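Local coordinates for protein L-ribulose 3-epimerase (Methylomonas sp. DH-1, PDB 7CJ7) that catalyses the manganese-dependent epimerization of ketoses at C3, most actively interconverting L-ribulose and L-xylulose, and works as a homodimer with a TIM-barrel fold, at residues A13-G18 and D273-A278; K27-A32 and A53-L58. All blocks are in the same frame, centred on the assembly; numbering follows the deposited sequence.

Interaction 1 (A13-G18 and D273-A278); sequences ALVWSG and DLAGKA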
# COMPACT_ATOMS: atom_id res chain seq x y z
N ALA A 13 -15.17 12.23 -7.89
CA ALA A 13 -15.45 12.38 -9.34
C ALA A 13 -15.06 11.10 -10.09
O ALA A 13 -15.77 10.75 -11.06
CB ALA A 13 -14.72 13.58 -9.87
N LEU A 14 -13.99 10.41 -9.67
CA LEU A 14 -13.41 9.26 -10.41
C LEU A 14 -14.32 8.03 -10.32
O LEU A 14 -13.99 6.99 -10.95
CB LEU A 14 -12.02 8.93 -9.84
CG LEU A 14 -10.84 9.42 -10.68
CD1 LEU A 14 -10.68 8.55 -11.92
CD2 LEU A 14 -11.01 10.88 -11.05
N VAL A 15 -15.40 8.12 -9.55
CA VAL A 15 -16.44 7.06 -9.55
C VAL A 15 -17.15 7.11 -10.91
O VAL A 15 -17.60 6.05 -11.37
CB VAL A 15 -17.41 7.22 -8.37
CG1 VAL A 15 -18.67 6.39 -8.56
CG2 VAL A 15 -16.72 6.85 -7.07
N TRP A 16 -17.16 8.28 -11.57
CA TRP A 16 -17.97 8.53 -12.78
C TRP A 16 -17.12 8.93 -13.99
O TRP A 16 -17.46 8.49 -15.10
CB TRP A 16 -19.06 9.57 -12.51
CG TRP A 16 -20.12 9.12 -11.56
CD1 TRP A 16 -21.22 8.35 -11.85
CD2 TRP A 16 -20.21 9.45 -10.17
NE1 TRP A 16 -21.98 8.18 -10.72
CE2 TRP A 16 -21.39 8.85 -9.68
CE3 TRP A 16 -19.42 10.21 -9.30
CZ2 TRP A 16 -21.77 8.96 -8.34
CZ3 TRP A 16 -19.81 10.32 -7.98
CH2 TRP A 16 -20.97 9.71 -7.52
N SER A 17 -16.12 9.79 -13.81
CA SER A 17 -15.38 10.45 -14.92
C SER A 17 -13.88 10.51 -14.63
O SER A 17 -13.52 10.89 -13.53
CB SER A 17 -15.91 11.83 -15.19
OG SER A 17 -17.26 11.78 -15.62
N GLY A 18 -13.06 10.19 -15.63
CA GLY A 18 -11.59 10.26 -15.54
C GLY A 18 -11.05 11.64 -15.90
O GLY A 18 -9.87 11.90 -15.63
N ASP A 273 -24.32 1.61 -10.00
CA ASP A 273 -24.53 0.48 -9.05
C ASP A 273 -23.55 0.66 -7.88
O ASP A 273 -23.96 0.57 -6.71
CB ASP A 273 -24.32 -0.86 -9.74
CG ASP A 273 -24.60 -2.02 -8.81
OD1 ASP A 273 -25.77 -2.21 -8.47
OD2 ASP A 273 -23.63 -2.70 -8.41
N LEU A 274 -22.29 0.90 -8.21
CA LEU A 274 -21.22 1.06 -7.20
C LEU A 274 -21.58 2.21 -6.26
O LEU A 274 -21.57 1.99 -5.04
CB LEU A 274 -19.89 1.33 -7.90
CG LEU A 274 -18.73 1.61 -6.95
CD1 LEU A 274 -18.22 0.33 -6.32
CD2 LEU A 274 -17.61 2.35 -7.67
N ALA A 275 -21.91 3.39 -6.80
CA ALA A 275 -22.16 4.63 -6.02
C ALA A 275 -23.45 4.50 -5.20
O ALA A 275 -23.47 4.95 -4.05
CB ALA A 275 -22.22 5.82 -6.94
N GLY A 276 -24.50 3.90 -5.77
CA GLY A 276 -25.77 3.71 -5.06
C GLY A 276 -25.59 2.77 -3.88
O GLY A 276 -26.08 3.09 -2.77
N LYS A 277 -24.89 1.66 -4.10
CA LYS A 277 -24.67 0.64 -3.05
C LYS A 277 -23.77 1.23 -1.96
O LYS A 277 -24.00 0.92 -0.79
CB LYS A 277 -24.08 -0.64 -3.64
CG LYS A 277 -25.11 -1.52 -4.34
CD LYS A 277 -24.55 -2.82 -4.84
CE LYS A 277 -25.59 -3.74 -5.42
NZ LYS A 277 -25.01 -4.52 -6.54
N ALA A 278 -22.79 2.06 -2.34
CA ALA A 278 -21.85 2.69 -1.38
C ALA A 278 -22.63 3.62 -0.45
O ALA A 278 -22.41 3.57 0.77
CB ALA A 278 -20.76 3.44 -2.09
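Val15 and Trp16 close over the methyl group of Ala275 where the loop after the first strand of the TIM barrel meets the C-terminal helix 271-285. The contact thus brings parts near the two ends of the chain together, the loop at the C-terminal end of strand 8-12 and the last helix. CB of Ala275 points toward the loop and approaches the benzo ring of the indole obliquely, coming to 3.5 Å from CZ2 of Trp16. The same methyl also lies 3.9 Å from Val15 CG1, so it nests against the indole and the valine branch together. All four touching residues, Leu274 among them, are buried, and no hydrogen bond crosses between the two segments; polar ties lie alongside, Val15 O with Ser271 OG and Ala275 O with Tyr37 OH. Beyond the contact, Phe245 of the last barrel strand packs against both Val15 and Leu274, while Ala28 and Ala32 of helix 22-35 touch the indole. The side chain of Val15 is about 5 Å from that of the sugar-binding His12 and about 6 Å from that of the manganese ligand Glu246, so the cluster lies in a second layer near the active site, with the Val15 side chain about 11 Å from the bound manganese. CG1 of Val15 makes a looser touch with CD2 of Leu274, at 4.3 Å. A chi1 of 165° swings this valine methyl to the side opposite the backbone N and across one face of the neighbouring indole, where CG1 sits 3.7 Å above the Trp16 ring plane and over its centre.

Interaction 2 (K27-A32 and A53-L58); sequences KAIAGA and ALTKDL. With MG (magnesium ion), chain E.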
# COMPACT_ATOMS: atom_id res chain seq x y z
N LYS A 27 -21.62 14.24 -16.63
CA LYS A 27 -21.78 12.79 -16.35
C LYS A 27 -21.61 12.58 -14.84
O LYS A 27 -22.48 11.90 -14.24
CB LYS A 27 -20.75 12.00 -17.16
CG LYS A 27 -20.87 10.49 -17.11
CD LYS A 27 -20.04 9.88 -18.21
CE LYS A 27 -20.15 8.38 -18.31
NZ LYS A 27 -19.35 7.71 -17.26
N ALA A 28 -20.57 13.16 -14.26
CA ALA A 28 -20.21 12.97 -12.84
C ALA A 28 -21.27 13.65 -11.95
O ALA A 28 -21.70 13.03 -10.96
CB ALA A 28 -18.83 13.50 -12.57
N ILE A 29 -21.67 14.87 -12.28
CA ILE A 29 -22.61 15.66 -11.44
C ILE A 29 -24.00 15.00 -11.52
O ILE A 29 -24.60 14.77 -10.46
CB ILE A 29 -22.59 17.14 -11.84
CG1 ILE A 29 -21.28 17.78 -11.34
CG2 ILE A 29 -23.82 17.88 -11.31
CD1 ILE A 29 -21.01 19.17 -11.88
N ALA A 30 -24.44 14.62 -12.72
CA ALA A 30 -25.73 13.91 -12.91
C ALA A 30 -25.68 12.58 -12.15
O ALA A 30 -26.68 12.24 -11.49
CB ALA A 30 -26.01 13.73 -14.39
N GLY A 31 -24.55 11.88 -12.20
CA GLY A 31 -24.36 10.58 -11.51
C GLY A 31 -24.48 10.71 -10.00
O GLY A 31 -25.24 9.95 -9.39
N ALA A 32 -23.74 11.65 -9.40
CA ALA A 32 -23.77 11.91 -7.94
C ALA A 32 -25.18 12.32 -7.51
O ALA A 32 -25.66 11.80 -6.49
CB ALA A 32 -22.74 12.94 -7.59
N ALA A 53 -17.20 28.28 -14.62
CA ALA A 53 -18.56 28.81 -14.87
C ALA A 53 -19.49 27.66 -15.29
O ALA A 53 -20.62 27.57 -14.77
CB ALA A 53 -18.50 29.91 -15.88
N LEU A 54 -19.02 26.78 -16.17
CA LEU A 54 -19.83 25.65 -16.69
C LEU A 54 -20.13 24.69 -15.53
O LEU A 54 -21.29 24.27 -15.39
CB LEU A 54 -19.04 24.96 -17.81
CG LEU A 54 -19.76 23.83 -18.54
CD1 LEU A 54 -19.19 23.66 -19.94
CD2 LEU A 54 -19.65 22.53 -17.77
N THR A 55 -19.13 24.42 -14.69
CA THR A 55 -19.28 23.49 -13.54
C THR A 55 -20.30 24.10 -12.57
O THR A 55 -21.17 23.36 -12.09
CB THR A 55 -17.94 23.20 -12.86
OG1 THR A 55 -17.12 22.53 -13.82
CG2 THR A 55 -18.07 22.36 -11.62
N LYS A 56 -20.18 25.39 -12.27
CA LYS A 56 -21.14 26.11 -11.39
C LYS A 56 -22.58 25.92 -11.92
O LYS A 56 -23.45 25.56 -11.13
CB LYS A 56 -20.70 27.57 -11.29
CG LYS A 56 -21.64 28.46 -10.50
CD LYS A 56 -22.27 27.77 -9.33
CE LYS A 56 -21.49 27.90 -8.05
NZ LYS A 56 -22.40 28.17 -6.91
N ASP A 57 -22.80 26.12 -13.22
CA ASP A 57 -24.14 25.95 -13.86
C ASP A 57 -24.64 24.52 -13.65
O ASP A 57 -25.84 24.34 -13.37
CB ASP A 57 -24.10 26.30 -15.35
CG ASP A 57 -23.93 27.78 -15.65
OD1 ASP A 57 -24.09 28.60 -14.71
OD2 ASP A 57 -23.67 28.10 -16.84
N LEU A 58 -23.75 23.52 -13.78
CA LEU A 58 -24.13 22.09 -13.62
C LEU A 58 -24.52 21.83 -12.17
O LEU A 58 -25.54 21.14 -11.94
CB LEU A 58 -22.97 21.19 -14.05
CG LEU A 58 -22.74 21.11 -15.56
CD1 LEU A 58 -21.42 20.42 -15.87
CD2 LEU A 58 -23.90 20.41 -16.24
MG MG E . -23.49 30.47 -14.29
O HOH W 1 -21.66 30.06 -13.94
O HOH W 2 -22.90 30.47 -16.74
O HOH W 3 -23.32 32.64 -14.13
O HOH W 4 -24.32 30.34 -12.51
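Ile29 packs on Leu58 and Thr55 where the first two outer helices of the TIM barrel, 22-35 and 52-61, meet. Two residues before it, Lys27 lies against Ser17 of the loop that precedes the helix, and Ala28 packs on Ile40 of the second barrel strand. Ile29 is the one residue of 27-32 that touches 53-58. With CG1 anti to the carbonyl carbon (chi1 -73°) and the chain extended beyond it, CD1 of Ile29 is carried to 3.6 Å from CB of Leu58, and the two side chains cross at about a right angle. The same methyl, Ile29 CD1, lies 4.3 Å from CG2 of Thr55, while the other branch, CG2 of Ile29, rests 3.7 Å from the backbone oxygen of Leu58. The isoleucine therefore meets backbone as well as side chain, and dispersion holds the pair without any hydrogen bond between the segments. Further on, Ala30 shares Tyr62 with Ile29. On helix 52-61 the hydroxyl of Thr55 bonds to NE1 of Trp20 and to Asp51 O. Beyond the apolar contact, Asp57 binds a magnesium ion through OD1 at 2.0 Å; four waters are also bound to the metal, one of them donating to Ala53 O at 2.8 Å and another donating to Asp57 OD2, the carboxylate oxygen that does not bind the ion. This ion is distinct from the catalytic manganese. Ile29 and Leu58 thus join two consecutive barrel helices, with Leu58 also lying on Ala25 and Arg26 of helix 22-35 and Thr55 on Ile42 of strand 39-43.

How the interactions relate
Both contacts are buried and apolar, without a hydrogen bond between their segments, and they bury nearly equal areas. Interaction 1 lies deeper and nearer the active site, joining a loop to the last helix across 254 intervening residues; interaction 2 joins two successive outer helices and sits farther out, with a hydrated magnesium ion on the side of helix 52-61 away from helix 22-35. An indole takes part in the first, whereas the second relies on aliphatic groups and backbone. Helix 22-35 connects them: Trp16 lies against it, its NE1 3.5 Å from Gly31 CA, and Lys27 NZ probably hydrogen-bonds to Trp16 O at 3.0 Å.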